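Local structure of periplasmic beta-glucosidase (Pseudomonas aeruginosa, 6R5T) at residues A[21-27]-A[45-51]; A[251-257]-A[282-288]; A[58-62]-A[73-77]; A[271-275]-A[291-296]. The protein probably hydrolyses terminal, non-reducing beta-D-glucosyl residues of its substrates in the periplasm, releasing beta-D-glucose, as a member of glycoside hydrolase family 3. The protein carries 1 engineered substitution. One frame throughout, in Å; residues are numbered along the deposited sequence.

Overall arrangement
All four contacts lie in the TIM-barrel-like N-terminal domain and are largely buried, but they differ in layer. Interactions 1 and 2 are strand pairings of one parallel sheet, joined through strand 286-287, where Asn-286 N meets Leu-23 O at 2.9 Å; backbone hydrogen bonds dominate interaction 1, interaction 2 mixes them with hydroxyl and carboxylate bonds, and both end at the bound sugars. Interaction 3 sets a helix against strand 75-78, the neighbour of strand 48-50, using hydrogen bonds from a side-chain carboxamide and apolar contacts. Interaction 4 is helix on helix, with partly exposed Glu-271, Arg-272 and Trp-295; Tyr-292 OH, 2.8 Å from Val-283 O, couples it to interaction 2. Interactions 3 and 4 do not touch.

Interaction 1 (A[21-27]-A[45-51]); sequences GQLRLVS and KVGAIFN. With GAL (beta-D-galactopyranose), chain C.
Strands 24-26 and 48-50 run parallel, their axes 4.7 Å apart and 25° from alignment, with Leu-25 opposite Ala-48 and Val-26 opposite Ile-49. Arg-24 O accepts from Gly-47 N (2.8 Å) and Ala-48 N (3.1 Å); Val-26 N donates to Ala-48 O (3.1 Å) and Phe-50 N to Val-26 O (3.0 Å). Gly-47 fits a hollow closed to side chains: an ideal CB would clash with Gln-22 O. On one face, Leu-25 (t, p) pushes CD1 against Ala-48 CB and the Phe-50 ring edge (CD1), each at 3.7 Å. On the other, Val-26 CG2 wedges between Val-46 CG1 and Ile-49 CD1, both at 3.9 Å. Phe-50 (chi1 p) turns one ring face to Ser-27 CB, a CH-pi contact 3.7 Å from the centroid. Helix 34-42 links the strands as a beta-alpha-beta unit. The chemistry implies a backbone-bonded wall, apolar along the strands, polar at its N-terminal end, where Arg-24 is salt-bridged to Asp-290, and reaching the sugar through Asn-51 ND2, which donates to galactose O3 (2.9 Å).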
# COMPACT_ATOMS: atom_id res chain seq x y z
N GLY A 21 -19.62 -32.89 -17.47
CA GLY A 21 -18.52 -32.89 -18.45
C GLY A 21 -18.36 -31.54 -19.14
O GLY A 21 -17.25 -31.14 -19.48
N GLN A 22 -19.45 -30.86 -19.40
CA GLN A 22 -19.45 -29.55 -20.08
C GLN A 22 -18.68 -28.51 -19.27
O GLN A 22 -18.17 -27.55 -19.89
CB GLN A 22 -20.85 -29.05 -20.35
CG GLN A 22 -21.51 -29.88 -21.48
CD GLN A 22 -20.72 -29.75 -22.76
OE1 GLN A 22 -20.60 -28.64 -23.29
NE2 GLN A 22 -20.15 -30.86 -23.23
N LEU A 23 -18.56 -28.72 -17.97
CA LEU A 23 -17.97 -27.69 -17.07
C LEU A 23 -16.45 -27.85 -17.02
O LEU A 23 -15.79 -27.01 -16.38
CB LEU A 23 -18.58 -27.81 -15.68
CG LEU A 23 -20.11 -27.89 -15.63
CD1 LEU A 23 -20.56 -27.92 -14.20
CD2 LEU A 23 -20.76 -26.75 -16.42
N ARG A 24 -15.90 -28.85 -17.70
CA ARG A 24 -14.48 -29.17 -17.55
C ARG A 24 -13.68 -28.49 -18.65
O ARG A 24 -13.93 -28.75 -19.84
CB ARG A 24 -14.30 -30.68 -17.62
CG ARG A 24 -12.90 -31.12 -17.31
CD ARG A 24 -12.86 -32.62 -17.18
NE ARG A 24 -11.52 -33.11 -16.98
CZ ARG A 24 -11.00 -34.19 -17.55
NH1 ARG A 24 -11.73 -34.90 -18.39
NH2 ARG A 24 -9.76 -34.56 -17.29
N LEU A 25 -12.76 -27.60 -18.24
CA LEU A 25 -11.86 -26.87 -19.15
C LEU A 25 -10.44 -27.32 -18.86
O LEU A 25 -9.99 -27.16 -17.73
CB LEU A 25 -12.04 -25.39 -18.88
CG LEU A 25 -11.01 -24.46 -19.50
CD1 LEU A 25 -11.06 -24.54 -21.00
CD2 LEU A 25 -11.29 -23.01 -19.04
N VAL A 26 -9.77 -27.89 -19.85
CA VAL A 26 -8.44 -28.51 -19.61
C VAL A 26 -7.48 -28.16 -20.73
O VAL A 26 -7.89 -27.78 -21.81
CB VAL A 26 -8.55 -30.04 -19.47
CG1 VAL A 26 -9.21 -30.43 -18.18
CG2 VAL A 26 -9.29 -30.63 -20.65
N SER A 27 -6.19 -28.33 -20.43
CA SER A 27 -5.10 -28.16 -21.42
C SER A 27 -4.31 -29.47 -21.47
O SER A 27 -4.20 -30.14 -20.44
CB SER A 27 -4.17 -27.04 -21.05
OG SER A 27 -3.66 -27.23 -19.75
N LYS A 45 -16.61 -36.15 -21.60
CA LYS A 45 -16.16 -35.72 -20.26
C LYS A 45 -15.36 -34.42 -20.34
O LYS A 45 -14.83 -34.04 -19.31
CB LYS A 45 -15.30 -36.80 -19.61
CG LYS A 45 -16.09 -38.07 -19.33
CD LYS A 45 -15.58 -38.89 -18.19
CE LYS A 45 -14.60 -39.95 -18.61
NZ LYS A 45 -14.50 -41.02 -17.58
N VAL A 46 -15.33 -33.76 -21.48
CA VAL A 46 -14.59 -32.46 -21.63
C VAL A 46 -15.51 -31.43 -22.24
O VAL A 46 -16.12 -31.69 -23.27
CB VAL A 46 -13.33 -32.65 -22.49
CG1 VAL A 46 -12.58 -31.33 -22.68
CG2 VAL A 46 -12.43 -33.72 -21.92
N GLY A 47 -15.50 -30.20 -21.71
CA GLY A 47 -16.34 -29.13 -22.24
C GLY A 47 -15.54 -28.19 -23.14
O GLY A 47 -16.08 -27.67 -24.12
N ALA A 48 -14.26 -27.96 -22.81
CA ALA A 48 -13.45 -27.02 -23.57
C ALA A 48 -11.99 -27.23 -23.29
O ALA A 48 -11.62 -27.87 -22.31
CB ALA A 48 -13.87 -25.61 -23.20
N ILE A 49 -11.19 -26.69 -24.20
CA ILE A 49 -9.74 -26.87 -24.21
C ILE A 49 -9.15 -25.47 -24.16
O ILE A 49 -9.69 -24.57 -24.81
CB ILE A 49 -9.33 -27.61 -25.47
CG1 ILE A 49 -9.97 -29.00 -25.54
CG2 ILE A 49 -7.81 -27.69 -25.59
CD1 ILE A 49 -9.51 -29.93 -24.51
N PHE A 50 -8.02 -25.34 -23.50
CA PHE A 50 -7.18 -24.14 -23.70
C PHE A 50 -5.75 -24.58 -24.03
O PHE A 50 -5.35 -25.70 -23.67
CB PHE A 50 -7.25 -23.19 -22.51
CG PHE A 50 -6.68 -23.68 -21.20
CD1 PHE A 50 -7.37 -24.59 -20.42
CD2 PHE A 50 -5.44 -23.25 -20.75
CE1 PHE A 50 -6.91 -25.04 -19.22
CE2 PHE A 50 -4.94 -23.74 -19.55
CZ PHE A 50 -5.67 -24.62 -18.78
N ASN A 51 -5.04 -23.67 -24.70
CA ASN A 51 -3.60 -23.80 -25.04
C ASN A 51 -3.35 -24.78 -26.19
O ASN A 51 -2.18 -25.06 -26.44
CB ASN A 51 -2.77 -24.17 -23.82
CG ASN A 51 -2.50 -23.01 -22.87
OD1 ASN A 51 -2.81 -21.87 -23.19
ND2 ASN A 51 -1.98 -23.31 -21.69
C1 GAL C . -2.25 -20.32 -16.67
C2 GAL C . -2.15 -20.44 -18.20
C3 GAL C . -0.94 -21.32 -18.53
C4 GAL C . 0.31 -20.67 -17.91
C5 GAL C . 0.07 -20.48 -16.40
C6 GAL C . 1.21 -19.71 -15.74
O2 GAL C . -3.35 -21.01 -18.70
O3 GAL C . -0.81 -21.36 -19.97
O4 GAL C . 0.44 -19.39 -18.58
O5 GAL C . -1.12 -19.66 -16.13
O6 GAL C . 0.89 -19.51 -14.34
O HOH W 1 -18.10 -30.67 -25.23

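Interaction 2 (A[251-257]-A[282-288]); sequences LTISNHG and GVDMNMN. Engineered in segment 251-257: Asn-255 (natural residue Asp). With BGC (beta-D-glucopyranose), chain B; GAL (beta-D-galactopyranose), chain C.
Segment 282-288 begins at Gly-282, which at positive phi (124°) is the C-prime residue of the Schellman motif ending helix 271-281; its O accepts from Thr-252 OG1 (2.6 Å). Val-283 CG1 lies 3.7 Å from Ser-254 CB. Asp-284 N donates to Thr-252 OG1 (2.9 Å), while Asp-284 OD2 (chi1 m) takes Thr-252 N (3.1 Å); Asp-284 OD1 forms a salt bridge with Arg-312. Met-285, facing Ile-253 with CA atoms 4.7 Å apart, supplies the single backbone bridge: its N reaches Thr-252 O (3.0 Å) and its O receives Ser-254 N (2.8 Å). Asn-286 points away, yet Met-287 N donates to Ser-254 OG (3.0 Å), so a side chain continues the ladder. Met-287 (t, t) has SD 3.8 Å from His-256 N, and its O accepts Gly-257 N (3.2 Å). Asn-288 places CB over the His-256 ring, 4.1 Å from its centroid. The bridge joins the seventh and eighth barrel strands; beyond it, the C-terminal ends reach the glycan pocket, engineered Asn-255 OD1 lying 3.3 Å from glucose C5 and Met-287 CE 3.8 Å from glucose O3. Main-chain, hydroxyl and carboxylate hydrogen bonds thus probably help hold the loop carrying Asn-255 and His-256 beside the sugars.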
# COMPACT_ATOMS: atom_id res chain seq x y z
N LEU A 251 -20.92 -16.78 -19.45
CA LEU A 251 -20.21 -17.90 -18.84
C LEU A 251 -19.17 -17.37 -17.83
O LEU A 251 -18.33 -16.49 -18.21
CB LEU A 251 -19.51 -18.66 -19.96
CG LEU A 251 -18.68 -19.85 -19.53
CD1 LEU A 251 -19.56 -20.90 -18.88
CD2 LEU A 251 -17.92 -20.42 -20.73
N THR A 252 -19.17 -17.88 -16.61
CA THR A 252 -18.06 -17.60 -15.68
C THR A 252 -17.04 -18.74 -15.72
O THR A 252 -17.41 -19.95 -15.64
CB THR A 252 -18.58 -17.33 -14.28
OG1 THR A 252 -19.39 -18.44 -13.88
CG2 THR A 252 -19.42 -16.06 -14.22
N ILE A 253 -15.77 -18.41 -15.76
CA ILE A 253 -14.69 -19.40 -15.86
C ILE A 253 -13.77 -19.18 -14.68
O ILE A 253 -13.32 -18.04 -14.49
CB ILE A 253 -13.93 -19.26 -17.18
CG1 ILE A 253 -14.89 -19.29 -18.37
CG2 ILE A 253 -12.82 -20.28 -17.26
CD1 ILE A 253 -14.23 -19.11 -19.71
N SER A 254 -13.45 -20.24 -13.96
CA SER A 254 -12.45 -20.17 -12.88
C SER A 254 -11.08 -19.92 -13.49
O SER A 254 -10.78 -20.20 -14.67
CB SER A 254 -12.43 -21.41 -12.05
OG SER A 254 -11.56 -22.35 -12.64
N ASN A 255 -10.21 -19.40 -12.66
CA ASN A 255 -8.80 -19.33 -13.03
C ASN A 255 -8.15 -20.69 -12.80
O ASN A 255 -8.78 -21.69 -12.33
CB ASN A 255 -8.19 -18.17 -12.24
CG ASN A 255 -7.23 -17.35 -13.05
OD1 ASN A 255 -6.29 -17.92 -13.58
ND2 ASN A 255 -7.48 -16.02 -13.11
N HIS A 256 -6.88 -20.74 -13.03
CA HIS A 256 -6.17 -22.00 -13.23
C HIS A 256 -5.90 -22.67 -11.88
O HIS A 256 -5.13 -22.13 -11.10
CB HIS A 256 -4.91 -21.66 -14.00
CG HIS A 256 -4.19 -22.87 -14.41
ND1 HIS A 256 -3.60 -23.73 -13.51
CD2 HIS A 256 -4.01 -23.40 -15.65
CE1 HIS A 256 -3.09 -24.76 -14.17
NE2 HIS A 256 -3.30 -24.55 -15.48
N GLY A 257 -6.58 -23.78 -11.53
CA GLY A 257 -6.43 -24.38 -10.20
C GLY A 257 -7.10 -23.55 -9.08
O GLY A 257 -6.84 -23.79 -7.92
N GLY A 282 -21.10 -19.18 -8.01
CA GLY A 282 -21.43 -18.81 -9.39
C GLY A 282 -20.31 -19.07 -10.38
O GLY A 282 -20.39 -18.50 -11.48
N VAL A 283 -19.36 -19.95 -10.07
CA VAL A 283 -18.31 -20.34 -11.05
C VAL A 283 -18.86 -21.48 -11.92
O VAL A 283 -19.24 -22.52 -11.34
CB VAL A 283 -17.03 -20.76 -10.34
CG1 VAL A 283 -16.04 -21.28 -11.34
CG2 VAL A 283 -16.44 -19.62 -9.54
N ASP A 284 -18.97 -21.26 -13.21
CA ASP A 284 -19.59 -22.27 -14.13
C ASP A 284 -18.57 -23.30 -14.57
O ASP A 284 -18.87 -24.52 -14.57
CB ASP A 284 -20.19 -21.61 -15.36
CG ASP A 284 -21.34 -20.67 -15.08
OD1 ASP A 284 -22.05 -20.80 -14.00
OD2 ASP A 284 -21.55 -19.81 -15.94
N MET A 285 -17.39 -22.86 -14.98
CA MET A 285 -16.45 -23.76 -15.66
C MET A 285 -15.18 -23.80 -14.83
O MET A 285 -14.67 -22.75 -14.29
CB MET A 285 -16.27 -23.28 -17.10
CG MET A 285 -15.17 -23.90 -17.83
SD MET A 285 -15.45 -23.54 -19.62
CE MET A 285 -16.13 -25.13 -20.15
N ASN A 286 -14.69 -25.01 -14.64
CA ASN A 286 -13.56 -25.36 -13.76
C ASN A 286 -12.30 -25.59 -14.58
O ASN A 286 -12.22 -26.57 -15.35
CB ASN A 286 -14.00 -26.60 -12.97
CG ASN A 286 -12.99 -27.27 -12.09
OD1 ASN A 286 -13.06 -28.52 -11.97
ND2 ASN A 286 -12.12 -26.50 -11.44
N MET A 287 -11.33 -24.69 -14.43
CA MET A 287 -10.06 -24.75 -15.19
C MET A 287 -9.06 -25.66 -14.50
O MET A 287 -8.61 -25.38 -13.36
CB MET A 287 -9.51 -23.34 -15.43
CG MET A 287 -8.33 -23.26 -16.33
SD MET A 287 -7.94 -21.47 -16.57
CE MET A 287 -7.41 -21.41 -18.27
N ASN A 288 -8.71 -26.72 -15.22
CA ASN A 288 -7.58 -27.65 -15.07
C ASN A 288 -7.64 -28.57 -13.84
O ASN A 288 -7.16 -29.67 -13.99
CB ASN A 288 -6.26 -26.91 -15.23
CG ASN A 288 -5.37 -27.66 -16.20
OD1 ASN A 288 -5.76 -28.06 -17.32
ND2 ASN A 288 -4.18 -27.94 -15.71
C2 BGC B . -4.75 -16.51 -17.88
C3 BGC B . -4.74 -18.00 -17.48
C4 BGC B . -3.44 -18.20 -16.64
C5 BGC B . -3.57 -17.29 -15.41
C6 BGC B . -2.34 -17.33 -14.52
C1 BGC B . -4.71 -15.65 -16.61
O1 BGC B . -4.60 -14.34 -17.09
O2 BGC B . -5.89 -16.12 -18.64
O3 BGC B . -4.66 -18.80 -18.67
O4 BGC B . -3.39 -19.58 -16.24
O5 BGC B . -3.55 -15.96 -15.84
O6 BGC B . -2.54 -16.49 -13.38
C1 GAL C . -2.25 -20.32 -16.67
C2 GAL C . -2.15 -20.44 -18.20
C3 GAL C . -0.94 -21.32 -18.53
C4 GAL C . 0.31 -20.67 -17.91
C5 GAL C . 0.07 -20.48 -16.40
C6 GAL C . 1.21 -19.71 -15.74
O2 GAL C . -3.35 -21.01 -18.70
O3 GAL C . -0.81 -21.36 -19.97
O4 GAL C . 0.44 -19.39 -18.58
O5 GAL C . -1.12 -19.66 -16.13
O6 GAL C . 0.89 -19.51 -14.34

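Interaction 3 (A[58-62]-A[73-77]); sequences IRAMQ and PLFHA
His-76, Gln-62 and Leu-74 bury the most surface between helical segment 58-62 and segment 73-77. His-76 points from the strand toward the helix, with chi1 m and chi2 80°, and its ring lies against the helix, one face to Ile-58 and an edge to Met-61. Ile-58 (m, t) covers that face: its CG2 is 3.6 Å from the His-76 centroid and only 12° off the normal, a CH-pi contact. Met-61 CB meets the ring edge, 3.6 Å from His-76 NE2, a nitrogen with no hydrogen-bonding partner in the model. The CA atoms of Ile-58 and His-76 are 7.4 Å apart, those of Gln-62 and Leu-74 6.3 Å, so the chains approach more closely at the Gln-62 end.

These are the helix and second strand of a beta-alpha-beta crossover, strand 48-50 to helix 55-65 to strand 75-78, in a TIM-barrel-like domain, and the segments meet where the outer helix layer packs on the parallel sheet.

Gln-62 (t, p, chi3 -80°) turns its carboxamide to the backbone of Leu-74 and bonds it twice. Leu-74 N donates to Gln-62 OE1 (2.9 Å, 151°), and Gln-62 NE2 donates to Leu-74 O (3.1 Å, 171°), so one amide satisfies both main-chain groups of Leu-74. Leu-74 (m, t) points toward the helix and sets CD1 3.9 Å from Met-61 CB, while Ile-41 of helix 34-42 also touches its side chain.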
# COMPACT_ATOMS: atom_id res chain seq x y z
N ILE A 58 -6.40 -28.47 -33.28
CA ILE A 58 -7.80 -28.18 -32.86
C ILE A 58 -8.76 -29.10 -33.63
O ILE A 58 -9.71 -29.64 -33.01
CB ILE A 58 -8.14 -26.70 -33.04
CG1 ILE A 58 -7.31 -25.84 -32.06
CG2 ILE A 58 -9.64 -26.49 -32.83
CD1 ILE A 58 -7.50 -24.34 -32.24
N ARG A 59 -8.56 -29.25 -34.94
CA ARG A 59 -9.43 -30.18 -35.71
C ARG A 59 -9.38 -31.57 -35.07
O ARG A 59 -10.45 -32.25 -35.00
CB ARG A 59 -8.94 -30.26 -37.16
CG ARG A 59 -9.37 -29.15 -38.09
CD ARG A 59 -9.12 -29.56 -39.55
NE ARG A 59 -10.21 -30.46 -39.93
CZ ARG A 59 -11.36 -30.09 -40.46
NH1 ARG A 59 -11.60 -28.85 -40.82
NH2 ARG A 59 -12.26 -31.02 -40.72
N ALA A 60 -8.19 -32.07 -34.69
CA ALA A 60 -8.01 -33.43 -34.13
C ALA A 60 -8.83 -33.58 -32.84
O ALA A 60 -9.50 -34.62 -32.63
CB ALA A 60 -6.54 -33.70 -33.89
N MET A 61 -8.89 -32.54 -32.01
CA MET A 61 -9.75 -32.59 -30.81
C MET A 61 -11.22 -32.59 -31.19
O MET A 61 -12.02 -33.39 -30.60
CB MET A 61 -9.52 -31.36 -29.95
CG MET A 61 -8.10 -31.16 -29.66
SD MET A 61 -7.71 -32.24 -28.38
CE MET A 61 -6.62 -31.11 -27.51
N GLN A 62 -11.63 -31.68 -32.06
CA GLN A 62 -13.06 -31.57 -32.46
C GLN A 62 -13.50 -32.90 -33.11
O GLN A 62 -14.67 -33.32 -32.93
CB GLN A 62 -13.23 -30.38 -33.39
CG GLN A 62 -14.62 -29.79 -33.45
CD GLN A 62 -15.09 -29.14 -32.15
OE1 GLN A 62 -15.51 -29.84 -31.26
NE2 GLN A 62 -15.09 -27.80 -32.07
N PRO A 73 -19.94 -30.05 -29.40
CA PRO A 73 -18.63 -29.56 -29.80
C PRO A 73 -17.88 -28.87 -28.65
O PRO A 73 -18.52 -28.36 -27.71
CB PRO A 73 -18.90 -28.52 -30.86
CG PRO A 73 -20.25 -28.02 -30.51
CD PRO A 73 -21.01 -29.26 -30.02
N LEU A 74 -16.57 -28.95 -28.72
CA LEU A 74 -15.69 -28.19 -27.80
C LEU A 74 -15.68 -26.75 -28.25
O LEU A 74 -15.89 -26.47 -29.44
CB LEU A 74 -14.27 -28.76 -27.91
CG LEU A 74 -14.15 -30.21 -27.49
CD1 LEU A 74 -12.87 -30.78 -28.03
CD2 LEU A 74 -14.22 -30.35 -25.98
N PHE A 75 -15.34 -25.87 -27.31
CA PHE A 75 -14.67 -24.61 -27.72
C PHE A 75 -13.20 -24.65 -27.30
O PHE A 75 -12.81 -25.39 -26.37
CB PHE A 75 -15.43 -23.37 -27.25
CG PHE A 75 -15.35 -23.04 -25.79
CD1 PHE A 75 -14.21 -22.48 -25.24
CD2 PHE A 75 -16.44 -23.20 -24.96
CE1 PHE A 75 -14.18 -22.12 -23.89
CE2 PHE A 75 -16.41 -22.87 -23.62
CZ PHE A 75 -15.27 -22.32 -23.08
N HIS A 76 -12.41 -23.84 -27.98
CA HIS A 76 -10.94 -23.76 -27.79
C HIS A 76 -10.56 -22.34 -27.43
O HIS A 76 -10.94 -21.41 -28.19
CB HIS A 76 -10.19 -24.24 -29.04
CG HIS A 76 -10.21 -25.71 -29.20
ND1 HIS A 76 -11.33 -26.36 -29.72
CD2 HIS A 76 -9.31 -26.68 -28.87
CE1 HIS A 76 -11.08 -27.66 -29.68
NE2 HIS A 76 -9.87 -27.89 -29.20
N ALA A 77 -9.83 -22.19 -26.34
CA ALA A 77 -9.43 -20.87 -25.84
C ALA A 77 -7.92 -20.74 -25.78
O ALA A 77 -7.19 -21.73 -25.70
CB ALA A 77 -10.09 -20.62 -24.50

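Interaction 4 (A[271-275]-A[291-296]); sequences ERDAT and LYSTWL
Helices 271-275 and 291-296 cross steeply, their short axes 9.1 Å apart at closest approach and at -104°, with Arg-272 nearest Trp-295 (CA atoms 5.6 Å apart) and Thr-275 nearest Tyr-292 (6.1 Å). Glu-271, with chi1 m, chi2 t and chi3 near 0°, points toward the second helix and accepts a hydrogen bond from the indole: Trp-295 NE1 donates to Glu-271 OE1 at 3.1 Å and a nearly straight 175°. The Glu-271 backbone contributes as well, its O lying 3.8 Å from Leu-291 CD2. Arg-272, all-trans through chi3, lays its CB over the six-membered ring of Trp-295 (chi1 m, chi2 106°), 4.0 Å from the centroid and 22° off the normal, a CH-pi contact; its guanidinium runs on to a salt bridge with Glu-304. Ala-274 adds only a light touch, CB to Leu-291 CD2 at 4.3 Å. Thr-275 buries the most surface. With chi1 m, its OG1 donates to Glu-271 O (2.8 Å) within its own helix, so the polar end is satisfied while OG1 also sits 3.3 Å from Leu-291 CB; CG2 meets Tyr-292 CD1 (3.8 Å) and Leu-296 CD2 (3.7 Å). Thr-275 is thus a knob in the hole formed by Leu-291, Tyr-292, Trp-295 and Leu-296. The pair is a steep helix-helix crossing with one knob-into-hole, between helices 271-281 and 291-301, which precede and follow the last strand, 286-287, of the TIM-barrel-like sheet.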
# COMPACT_ATOMS: atom_id res chain seq x y z
N GLU A 271 -11.13 -30.79 -0.92
CA GLU A 271 -11.53 -30.48 -2.32
C GLU A 271 -13.06 -30.51 -2.48
O GLU A 271 -13.60 -29.84 -3.32
CB GLU A 271 -10.90 -31.51 -3.25
CG GLU A 271 -9.42 -31.35 -3.39
CD GLU A 271 -8.87 -32.32 -4.42
OE1 GLU A 271 -9.67 -33.11 -5.06
OE2 GLU A 271 -7.69 -32.25 -4.62
N ARG A 272 -13.76 -31.39 -1.75
CA ARG A 272 -15.22 -31.50 -1.82
C ARG A 272 -15.86 -30.17 -1.42
O ARG A 272 -16.74 -29.67 -2.10
CB ARG A 272 -15.63 -32.63 -0.88
CG ARG A 272 -17.11 -32.92 -0.82
CD ARG A 272 -17.33 -34.15 0.05
NE ARG A 272 -18.75 -34.44 -0.00
CZ ARG A 272 -19.30 -35.66 -0.11
NH1 ARG A 272 -18.55 -36.76 -0.14
NH2 ARG A 272 -20.62 -35.74 -0.16
N ASP A 273 -15.43 -29.64 -0.28
CA ASP A 273 -15.98 -28.36 0.24
C ASP A 273 -15.56 -27.23 -0.70
O ASP A 273 -16.37 -26.35 -0.95
CB ASP A 273 -15.54 -28.13 1.68
CG ASP A 273 -16.18 -29.10 2.65
OD1 ASP A 273 -17.21 -29.74 2.27
OD2 ASP A 273 -15.64 -29.26 3.77
N ALA A 274 -14.35 -27.27 -1.27
CA ALA A 274 -13.95 -26.21 -2.22
C ALA A 274 -14.87 -26.20 -3.44
O ALA A 274 -15.35 -25.12 -3.92
CB ALA A 274 -12.51 -26.39 -2.60
N THR A 275 -15.19 -27.40 -3.96
CA THR A 275 -16.04 -27.52 -5.15
C THR A 275 -17.44 -26.93 -4.86
O THR A 275 -18.01 -26.18 -5.69
CB THR A 275 -16.14 -29.00 -5.54
OG1 THR A 275 -14.83 -29.49 -5.84
CG2 THR A 275 -17.05 -29.17 -6.72
N LEU A 291 -11.73 -30.63 -10.14
CA LEU A 291 -12.50 -30.83 -8.90
C LEU A 291 -13.98 -30.99 -9.24
O LEU A 291 -14.64 -31.78 -8.57
CB LEU A 291 -12.28 -29.67 -7.93
CG LEU A 291 -11.23 -29.95 -6.87
CD1 LEU A 291 -9.90 -30.25 -7.49
CD2 LEU A 291 -11.09 -28.78 -5.90
N TYR A 292 -14.50 -30.27 -10.23
CA TYR A 292 -15.95 -30.36 -10.53
C TYR A 292 -16.30 -31.80 -10.95
O TYR A 292 -17.29 -32.35 -10.45
CB TYR A 292 -16.39 -29.37 -11.60
CG TYR A 292 -16.68 -27.97 -11.13
CD1 TYR A 292 -16.12 -27.46 -9.97
CD2 TYR A 292 -17.45 -27.12 -11.90
CE1 TYR A 292 -16.41 -26.17 -9.55
CE2 TYR A 292 -17.74 -25.83 -11.50
CZ TYR A 292 -17.24 -25.37 -10.30
OH TYR A 292 -17.50 -24.10 -9.88
N SER A 293 -15.55 -32.37 -11.88
CA SER A 293 -15.82 -33.74 -12.34
C SER A 293 -15.64 -34.74 -11.20
O SER A 293 -16.36 -35.74 -11.18
CB SER A 293 -14.93 -34.07 -13.48
OG SER A 293 -15.30 -33.31 -14.63
N THR A 294 -14.72 -34.49 -10.28
CA THR A 294 -14.42 -35.44 -9.17
C THR A 294 -15.53 -35.37 -8.12
O THR A 294 -15.88 -36.40 -7.54
CB THR A 294 -13.05 -35.13 -8.56
OG1 THR A 294 -12.06 -35.17 -9.60
CG2 THR A 294 -12.70 -36.05 -7.40
N TRP A 295 -16.07 -34.19 -7.82
CA TRP A 295 -16.87 -34.01 -6.59
C TRP A 295 -18.32 -33.62 -6.84
O TRP A 295 -19.11 -33.79 -5.92
CB TRP A 295 -16.22 -32.97 -5.65
CG TRP A 295 -14.92 -33.49 -5.16
CD1 TRP A 295 -13.70 -33.08 -5.56
CD2 TRP A 295 -14.71 -34.54 -4.21
NE1 TRP A 295 -12.74 -33.76 -4.87
CE2 TRP A 295 -13.32 -34.68 -4.05
CE3 TRP A 295 -15.55 -35.36 -3.44
CZ2 TRP A 295 -12.73 -35.62 -3.20
CZ3 TRP A 295 -14.95 -36.29 -2.58
CH2 TRP A 295 -13.58 -36.41 -2.48
N LEU A 296 -18.72 -33.07 -7.97
CA LEU A 296 -20.12 -32.60 -8.09
C LEU A 296 -21.12 -33.75 -7.93
O LEU A 296 -22.16 -33.51 -7.32
CB LEU A 296 -20.36 -31.85 -9.41
CG LEU A 296 -19.75 -30.43 -9.47
CD1 LEU A 296 -19.90 -29.84 -10.84
CD2 LEU A 296 -20.33 -29.50 -8.43